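Local atomic coordinates of putative glucoamylase (Bacteroides uniformis, PDB entry 4GL3), a protein that probably hydrolyses glycosidic bonds, as a putative glucoamylase whose family belongs to the six-hairpin clan. Residues Asn222-Gly234 against Pro238-Phe250. Sequence-based numbering, arbitrary orientation.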
ATOM      1  N   ASN A 222      -2.572  21.349  -2.993  1.00 29.93           N
ATOM      2  CA  ASN A 222      -3.464  22.359  -3.574  1.00 28.65           C
ATOM      3  C   ASN A 222      -4.243  21.704  -4.716  1.00 29.18           C
ATOM      4  O   ASN A 222      -3.701  21.508  -5.792  1.00 28.21           O
ATOM      5  CB  ASN A 222      -2.690  23.598  -4.061  1.00 26.15           C
ATOM      6  CG  ASN A 222      -3.627  24.750  -4.403  1.00 29.17           C
ATOM      7  OD1 ASN A 222      -4.782  24.728  -4.030  1.00 30.96           O
ATOM      8  ND2 ASN A 222      -3.134  25.752  -5.106  1.00 33.60           N
ATOM      9  N   ALA A 223      -5.490  21.311  -4.450  1.00 29.00           N
ATOM     10  CA  ALA A 223      -6.315  20.535  -5.401  1.00 26.92           C
ATOM     11  C   ALA A 223      -7.752  20.503  -4.919  1.00 26.78           C
ATOM     12  O   ALA A 223      -8.000  20.682  -3.734  1.00 26.29           O
ATOM     13  CB  ALA A 223      -5.754  19.098  -5.582  1.00 24.36           C
ATOM     14  N   ASN A 224      -8.712  20.360  -5.832  1.00 28.85           N
ATOM     15  CA  ASN A 224     -10.104  20.131  -5.465  1.00 27.85           C
ATOM     16  C   ASN A 224     -10.290  18.959  -4.488  1.00 29.66           C
ATOM     17  O   ASN A 224     -11.236  18.963  -3.668  1.00 27.38           O
ATOM     18  CB  ASN A 224     -10.959  19.844  -6.706  1.00 30.88           C
ATOM     19  CG  ASN A 224     -10.937  20.971  -7.730  1.00 32.03           C
ATOM     20  OD1 ASN A 224     -10.825  22.168  -7.408  1.00 28.59           O
ATOM     21  ND2 ASN A 224     -11.053  20.588  -8.979  1.00 28.90           N
ATOM     22  N   THR A 225      -9.389  17.982  -4.586  1.00 23.88           N
ATOM     23  CA  THR A 225      -9.393  16.752  -3.806  1.00 29.21           C
ATOM     24  C   THR A 225      -8.496  16.821  -2.535  1.00 29.21           C
ATOM     25  O   THR A 225      -8.352  15.818  -1.842  1.00 29.18           O
ATOM     26  CB  THR A 225      -8.894  15.569  -4.683  1.00 31.31           C
ATOM     27  OG1 THR A 225      -7.598  15.902  -5.228  1.00 29.46           O
ATOM     28  CG2 THR A 225      -9.909  15.256  -5.843  1.00 29.86           C
ATOM     29  N   PHE A 226      -7.892  17.984  -2.248  1.00 28.49           N
ATOM     30  CA  PHE A 226      -7.034  18.149  -1.075  1.00 26.74           C
ATOM     31  C   PHE A 226      -7.817  18.641   0.151  1.00 29.45           C
ATOM     32  O   PHE A 226      -8.367  17.811   0.870  1.00 26.99           O
ATOM     33  CB  PHE A 226      -5.768  18.962  -1.377  1.00 28.99           C
ATOM     34  CG  PHE A 226      -4.731  18.866  -0.288  1.00 30.35           C
ATOM     35  CD1 PHE A 226      -4.108  17.652  -0.034  1.00 28.50           C
ATOM     36  CD2 PHE A 226      -4.441  19.951   0.510  1.00 30.02           C
ATOM     37  CE1 PHE A 226      -3.203  17.531   0.984  1.00 31.10           C
ATOM     38  CE2 PHE A 226      -3.536  19.838   1.553  1.00 30.12           C
ATOM     39  CZ  PHE A 226      -2.913  18.620   1.785  1.00 26.66           C
ATOM     40  N   LEU A 227      -7.895  19.932   0.416  1.00 29.74           N
ATOM     41  CA  LEU A 227      -8.581  20.377   1.633  1.00 33.51           C
ATOM     42  C   LEU A 227     -10.061  20.049   1.482  1.00 39.40           C
ATOM     43  O   LEU A 227     -10.645  20.292   0.432  1.00 32.82           O
ATOM     44  CB  LEU A 227      -8.391  21.871   1.928  1.00 33.39           C
ATOM     45  CG  LEU A 227      -6.970  22.357   2.310  1.00 35.62           C
ATOM     46  CD1 LEU A 227      -7.008  23.855   2.660  1.00 33.86           C
ATOM     47  CD2 LEU A 227      -6.401  21.556   3.481  1.00 29.41           C
ATOM     48  N   ASN A 228     -10.643  19.426   2.518  1.00 31.62           N
ATOM     49  CA  ASN A 228     -12.044  19.071   2.504  1.00 31.99           C
ATOM     50  C   ASN A 228     -12.713  19.748   3.701  1.00 31.98           C
ATOM     51  O   ASN A 228     -13.308  20.820   3.585  1.00 32.16           O
ATOM     52  CB  ASN A 228     -12.183  17.535   2.495  1.00 31.76           C
ATOM     53  CG  ASN A 228     -13.624  17.065   2.317  1.00 31.86           C
ATOM     54  OD1 ASN A 228     -14.538  17.716   2.798  1.00 31.35           O
ATOM     55  ND2 ASN A 228     -13.827  15.949   1.589  1.00 28.71           N
ATOM     56  N   GLY A 229     -12.579  19.154   4.878  1.00 37.30           N
ATOM     57  CA  GLY A 229     -13.174  19.761   6.080  1.00 34.65           C
ATOM     58  C   GLY A 229     -14.689  19.658   6.143  1.00 37.56           C
ATOM     59  O   GLY A 229     -15.280  20.216   7.052  1.00 39.23           O
ATOM     60  N   ARG A 230     -15.350  18.966   5.218  1.00 36.88           N
ATOM     61  CA  ARG A 230     -16.829  18.888   5.311  1.00 38.70           C
ATOM     62  C   ARG A 230     -17.224  17.750   6.270  1.00 39.83           C
ATOM     63  O   ARG A 230     -16.400  16.925   6.668  1.00 39.28           O
ATOM     64  CB  ARG A 230     -17.462  18.668   3.934  1.00 41.94           C
ATOM     65  CG  ARG A 230     -17.084  19.709   2.857  1.00 41.79           C
ATOM     66  CD  ARG A 230     -17.578  19.270   1.467  1.00 39.41           C
ATOM     67  NE  ARG A 230     -17.080  20.105   0.388  1.00 38.71           N
ATOM     68  CZ  ARG A 230     -15.865  20.006  -0.126  1.00 36.89           C
ATOM     69  NH1 ARG A 230     -15.024  19.113   0.381  1.00 35.82           N
ATOM     70  NH2 ARG A 230     -15.472  20.810  -1.120  1.00 36.76           N
ATOM     71  N   GLU A 231     -18.494  17.697   6.608  1.00 39.46           N
ATOM     72  CA  GLU A 231     -19.009  16.697   7.526  1.00 45.08           C
ATOM     73  C   GLU A 231     -19.812  15.631   6.751  1.00 43.50           C
ATOM     74  O   GLU A 231     -20.618  15.949   5.885  1.00 42.30           O
ATOM     75  CB  GLU A 231     -19.900  17.415   8.536  1.00 47.90           C
ATOM     76  CG  GLU A 231     -20.151  16.662   9.811  1.00 59.44           C
ATOM     77  CD  GLU A 231     -20.890  17.533  10.810  1.00 68.19           C
ATOM     78  OE1 GLU A 231     -20.241  18.460  11.331  1.00 63.05           O
ATOM     79  OE2 GLU A 231     -22.106  17.313  11.043  1.00 55.83           O
ATOM     80  N   TYR A 232     -19.569  14.365   7.057  1.00 41.46           N
ATOM     81  CA  TYR A 232     -20.307  13.264   6.466  1.00 40.91           C
ATOM     82  C   TYR A 232     -20.787  12.357   7.612  1.00 40.74           C
ATOM     83  O   TYR A 232     -19.967  11.894   8.415  1.00 39.73           O
ATOM     84  CB  TYR A 232     -19.402  12.493   5.516  1.00 37.61           C
ATOM     85  CG  TYR A 232     -18.723  13.319   4.430  1.00 36.42           C
ATOM     86  CD1 TYR A 232     -17.515  13.999   4.686  1.00 36.17           C
ATOM     87  CD2 TYR A 232     -19.259  13.419   3.152  1.00 37.92           C
ATOM     88  CE1 TYR A 232     -16.867  14.731   3.714  1.00 35.31           C
ATOM     89  CE2 TYR A 232     -18.614  14.180   2.162  1.00 36.69           C
ATOM     90  CZ  TYR A 232     -17.421  14.833   2.443  1.00 37.06           C
ATOM     91  OH  TYR A 232     -16.752  15.601   1.476  1.00 35.84           O
ATOM     92  N   TYR A 233     -22.097  12.150   7.716  1.00 42.22           N
ATOM     93  CA  TYR A 233     -22.672  11.363   8.837  1.00 44.76           C
ATOM     94  C   TYR A 233     -22.119  11.879  10.181  1.00 46.42           C
ATOM     95  O   TYR A 233     -21.740  11.104  11.058  1.00 48.68           O
ATOM     96  CB  TYR A 233     -22.375   9.860   8.670  1.00 44.40           C
ATOM     97  CG  TYR A 233     -22.675   9.323   7.292  1.00 42.34           C
ATOM     98  CD1 TYR A 233     -23.991   9.004   6.893  1.00 47.19           C
ATOM     99  CD2 TYR A 233     -21.675   9.190   6.375  1.00 41.37           C
ATOM    100  CE1 TYR A 233     -24.254   8.537   5.605  1.00 42.69           C
ATOM    101  CE2 TYR A 233     -21.924   8.722   5.096  1.00 42.77           C
ATOM    102  CZ  TYR A 233     -23.213   8.413   4.722  1.00 43.55           C
ATOM    103  OH  TYR A 233     -23.395   7.975   3.451  1.00 47.18           O
ATOM    104  N   GLY A 234     -22.036  13.197  10.328  1.00 43.15           N
ATOM    105  CA  GLY A 234     -21.590  13.790  11.587  1.00 44.84           C
ATOM    106  C   GLY A 234     -20.083  13.738  11.805  1.00 45.05           C
ATOM    107  O   GLY A 234     -19.619  14.152  12.838  1.00 46.74           O
ATOM    108  N   PRO A 238     -10.886  15.779   7.221  1.00 36.41           N
ATOM    109  CA  PRO A 238      -9.933  16.883   6.915  1.00 34.97           C
ATOM    110  C   PRO A 238      -9.593  17.042   5.439  1.00 30.72           C
ATOM    111  O   PRO A 238      -9.605  18.162   4.922  1.00 29.45           O
ATOM    112  CB  PRO A 238      -8.684  16.521   7.731  1.00 36.73           C
ATOM    113  CG  PRO A 238      -9.221  15.703   8.890  1.00 38.25           C
ATOM    114  CD  PRO A 238     -10.407  14.934   8.339  1.00 38.71           C
ATOM    115  N   LEU A 239      -9.330  15.924   4.780  1.00 28.93           N
ATOM    116  CA  LEU A 239      -8.825  15.896   3.415  1.00 29.01           C
ATOM    117  C   LEU A 239      -9.579  14.888   2.507  1.00 32.98           C
ATOM    118  O   LEU A 239     -10.207  13.920   2.972  1.00 28.14           O
ATOM    119  CB  LEU A 239      -7.331  15.530   3.412  1.00 27.30           C
ATOM    120  CG  LEU A 239      -6.317  16.349   4.265  1.00 26.95           C
ATOM    121  CD1 LEU A 239      -4.936  15.663   4.238  1.00 24.51           C
ATOM    122  CD2 LEU A 239      -6.260  17.803   3.797  1.00 24.28           C
ATOM    123  N   GLY A 240      -9.467  15.098   1.200  1.00 27.31           N
ATOM    124  CA  GLY A 240      -9.854  14.069   0.241  1.00 25.36           C
ATOM    125  C   GLY A 240     -11.091  14.430  -0.586  1.00 31.96           C
ATOM    126  O   GLY A 240     -11.781  15.437  -0.345  1.00 31.64           O
ATOM    127  N   ASN A 241     -11.356  13.559  -1.555  1.00 29.62           N
ATOM    128  CA  ASN A 241     -12.430  13.714  -2.531  1.00 31.68           C
ATOM    129  C   ASN A 241     -13.765  14.012  -1.875  1.00 32.66           C
ATOM    130  O   ASN A 241     -14.208  13.299  -0.953  1.00 35.13           O
ATOM    131  CB  ASN A 241     -12.520  12.401  -3.338  1.00 32.82           C
ATOM    132  CG  ASN A 241     -13.336  12.547  -4.590  1.00 38.05           C
ATOM    133  OD1 ASN A 241     -14.567  12.676  -4.554  1.00 35.53           O
ATOM    134  ND2 ASN A 241     -12.645  12.513  -5.728  1.00 36.20           N
ATOM    135  N   ASN A 242     -14.462  15.009  -2.386  1.00 32.50           N
ATOM    136  CA  ASN A 242     -15.774  15.369  -1.843  1.00 31.87           C
ATOM    137  C   ASN A 242     -16.921  14.346  -2.116  1.00 35.40           C
ATOM    138  O   ASN A 242     -17.470  13.764  -1.181  1.00 37.14           O
ATOM    139  CB  ASN A 242     -16.133  16.777  -2.365  1.00 34.79           C
ATOM    140  CG  ASN A 242     -17.449  17.298  -1.813  1.00 36.10           C
ATOM    141  OD1 ASN A 242     -17.954  16.805  -0.814  1.00 35.30           O
ATOM    142  ND2 ASN A 242     -17.972  18.325  -2.443  1.00 32.87           N
ATOM    143  N   HIS A 243     -17.290  14.172  -3.386  1.00 38.98           N
ATOM    144  CA  HIS A 243     -18.355  13.264  -3.834  1.00 47.84           C
ATOM    145  C   HIS A 243     -18.038  11.832  -3.373  1.00 38.64           C
ATOM    146  O   HIS A 243     -18.931  11.073  -2.989  1.00 38.09           O
ATOM    147  CB  HIS A 243     -18.493  13.359  -5.383  1.00 57.75           C
ATOM    148  CG  HIS A 243     -19.533  12.449  -5.992  1.00 83.24           C
ATOM    149  ND1 HIS A 243     -19.204  11.325  -6.733  1.00 83.16           N
ATOM    150  CD2 HIS A 243     -20.888  12.520  -6.008  1.00 87.14           C
ATOM    151  CE1 HIS A 243     -20.310  10.736  -7.158  1.00 77.02           C
ATOM    152  NE2 HIS A 243     -21.346  11.438  -6.729  1.00 84.57           N
ATOM    153  N   GLY A 244     -16.762  11.487  -3.356  1.00 33.93           N
ATOM    154  CA  GLY A 244     -16.355  10.152  -2.918  1.00 34.24           C
ATOM    155  C   GLY A 244     -16.236   9.964  -1.420  1.00 35.09           C
ATOM    156  O   GLY A 244     -15.849   8.875  -0.970  1.00 32.13           O
ATOM    157  N   LYS A 245     -16.588  10.992  -0.639  1.00 34.73           N
ATOM    158  CA  LYS A 245     -16.472  10.945   0.822  1.00 34.40           C
ATOM    159  C   LYS A 245     -15.092  10.437   1.258  1.00 32.94           C
ATOM    160  O   LYS A 245     -14.959   9.565   2.105  1.00 33.34           O
ATOM    161  CB  LYS A 245     -17.576  10.089   1.418  1.00 37.25           C
ATOM    162  CG  LYS A 245     -18.972  10.468   0.909  1.00 35.44           C
ATOM    163  CD  LYS A 245     -20.090   9.832   1.715  1.00 37.90           C
ATOM    164  CE  LYS A 245     -21.419   9.861   0.962  1.00 40.25           C
ATOM    165  NZ  LYS A 245     -21.911  11.224   0.727  1.00 40.28           N
ATOM    166  N   GLY A 246     -14.075  10.991   0.649  1.00 28.49           N
ATOM    167  CA  GLY A 246     -12.670  10.600   0.913  1.00 28.15           C
ATOM    168  C   GLY A 246     -12.055   9.708  -0.159  1.00 29.35           C
ATOM    169  O   GLY A 246     -10.834   9.678  -0.338  1.00 31.30           O
ATOM    170  N   GLY A 247     -12.910   8.993  -0.891  1.00 31.37           N
ATOM    171  CA  GLY A 247     -12.453   8.104  -1.933  1.00 28.48           C
ATOM    172  C   GLY A 247     -12.448   6.646  -1.483  1.00 28.96           C
ATOM    173  O   GLY A 247     -12.899   6.302  -0.392  1.00 28.84           O
ATOM    174  N   PRO A 248     -11.949   5.775  -2.345  1.00 27.54           N
ATOM    175  CA  PRO A 248     -11.678   4.376  -1.976  1.00 28.24           C
ATOM    176  C   PRO A 248     -10.806   4.289  -0.705  1.00 27.63           C
ATOM    177  O   PRO A 248      -9.841   5.092  -0.514  1.00 25.54           O
ATOM    178  CB  PRO A 248     -10.920   3.821  -3.179  1.00 29.35           C
ATOM    179  CG  PRO A 248     -11.025   4.857  -4.273  1.00 38.15           C
ATOM    180  CD  PRO A 248     -11.353   6.172  -3.637  1.00 28.04           C
ATOM    181  N   LEU A 249     -11.143   3.343   0.172  1.00 28.04           N
ATOM    182  CA  LEU A 249     -10.519   3.290   1.522  1.00 26.71           C
ATOM    183  C   LEU A 249      -9.021   2.975   1.473  1.00 28.53           C
ATOM    184  O   LEU A 249      -8.311   3.304   2.426  1.00 27.27           O
ATOM    185  CB  LEU A 249     -11.294   2.381   2.503  1.00 27.95           C
ATOM    186  CG  LEU A 249     -11.020   2.571   4.007  1.00 31.25           C
ATOM    187  CD1 LEU A 249     -11.086   4.039   4.495  1.00 27.11           C
ATOM    188  CD2 LEU A 249     -11.968   1.694   4.798  1.00 30.22           C
ATOM    189  N   PHE A 250      -8.515   2.399   0.368  1.00 25.56           N
ATOM    190  CA  PHE A 250      -7.077   2.117   0.306  1.00 25.46           C
ATOM    191  C   PHE A 250      -6.192   3.378   0.358  1.00 25.78           C
ATOM    192  O   PHE A 250      -4.987   3.267   0.577  1.00 23.44           O
ATOM    193  CB  PHE A 250      -6.681   1.240  -0.908  1.00 27.80           C
ATOM    194  CG  PHE A 250      -6.474   2.022  -2.214  1.00 25.52           C
ATOM    195  CD1 PHE A 250      -7.567   2.333  -3.029  1.00 28.51           C
ATOM    196  CD2 PHE A 250      -5.209   2.435  -2.610  1.00 26.00           C
ATOM    197  CE1 PHE A 250      -7.397   3.013  -4.247  1.00 28.71           C
ATOM    198  CE2 PHE A 250      -5.029   3.107  -3.842  1.00 25.69           C
ATOM    199  CZ  PHE A 250      -6.121   3.410  -4.638  1.00 24.04           C
TER
HETATM  200  O   HOH W   1     -13.157  16.590  -4.563  1.00 26.62           O
HETATM  201  O   HOH W   2     -12.581  18.066  -1.101  1.00 31.48           O
HETATM  202  O   HOH W   3     -19.505  20.745  -0.781  1.00 51.60           O
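Thr225 opens the contact at the base of a beta hairpin, strands 227-232 and 235-239, whose second strand leaves as a loop that folds back against the first strand. Thr225 O lies 3.1 Å from Gly240 CA, a CA-H...O contact, while the Thr225 hydroxyl bonds to Gly192 O. Phe226 O accepts a hydrogen bond from Gly240 N, and Leu239 CD2 sits over the centre of the Phe226 ring, a CH-pi contact; Trp220 and Tyr268 also meet this ring. Leu227 pairs with Leu239 as an antiparallel, non-hydrogen-bonded pair.

Asn228 is the hub. Asn228 N bonds to Pro238 O at 2.9 Å, and Gly229 N adds a weak bond to the same oxygen. With CG anti to the backbone N (chi1 -173°), the Asn228 amide is directed at the 240-242 loop. ND2 spends both hydrogens, one on Gly240 O, from above that carbonyl's plane, and one on Tyr232 OH, in its own amide plane. OD1 closes an Asx turn with Arg230 N and takes a weak bond from Arg230 NH1, so both ends of the amide are held.

The Arg230 guanidinium stacks over the Asn242 amide, their planes 12° apart, with Asn242 ND2 lying 3.4 Å above the guanidinium plane; a water accepts from Arg230 NE. Tyr232 OH accepts from Asn228 ND2 and donates to Asn242 OD1 (2.9 Å). Lys245 crosses the Tyr232 ring at a slant, its CA over one face near the rim and its CG 3.7 Å from Tyr232 CD2. Further along the lysine, Lys245 CE lies 3.7 Å from Tyr233 OH.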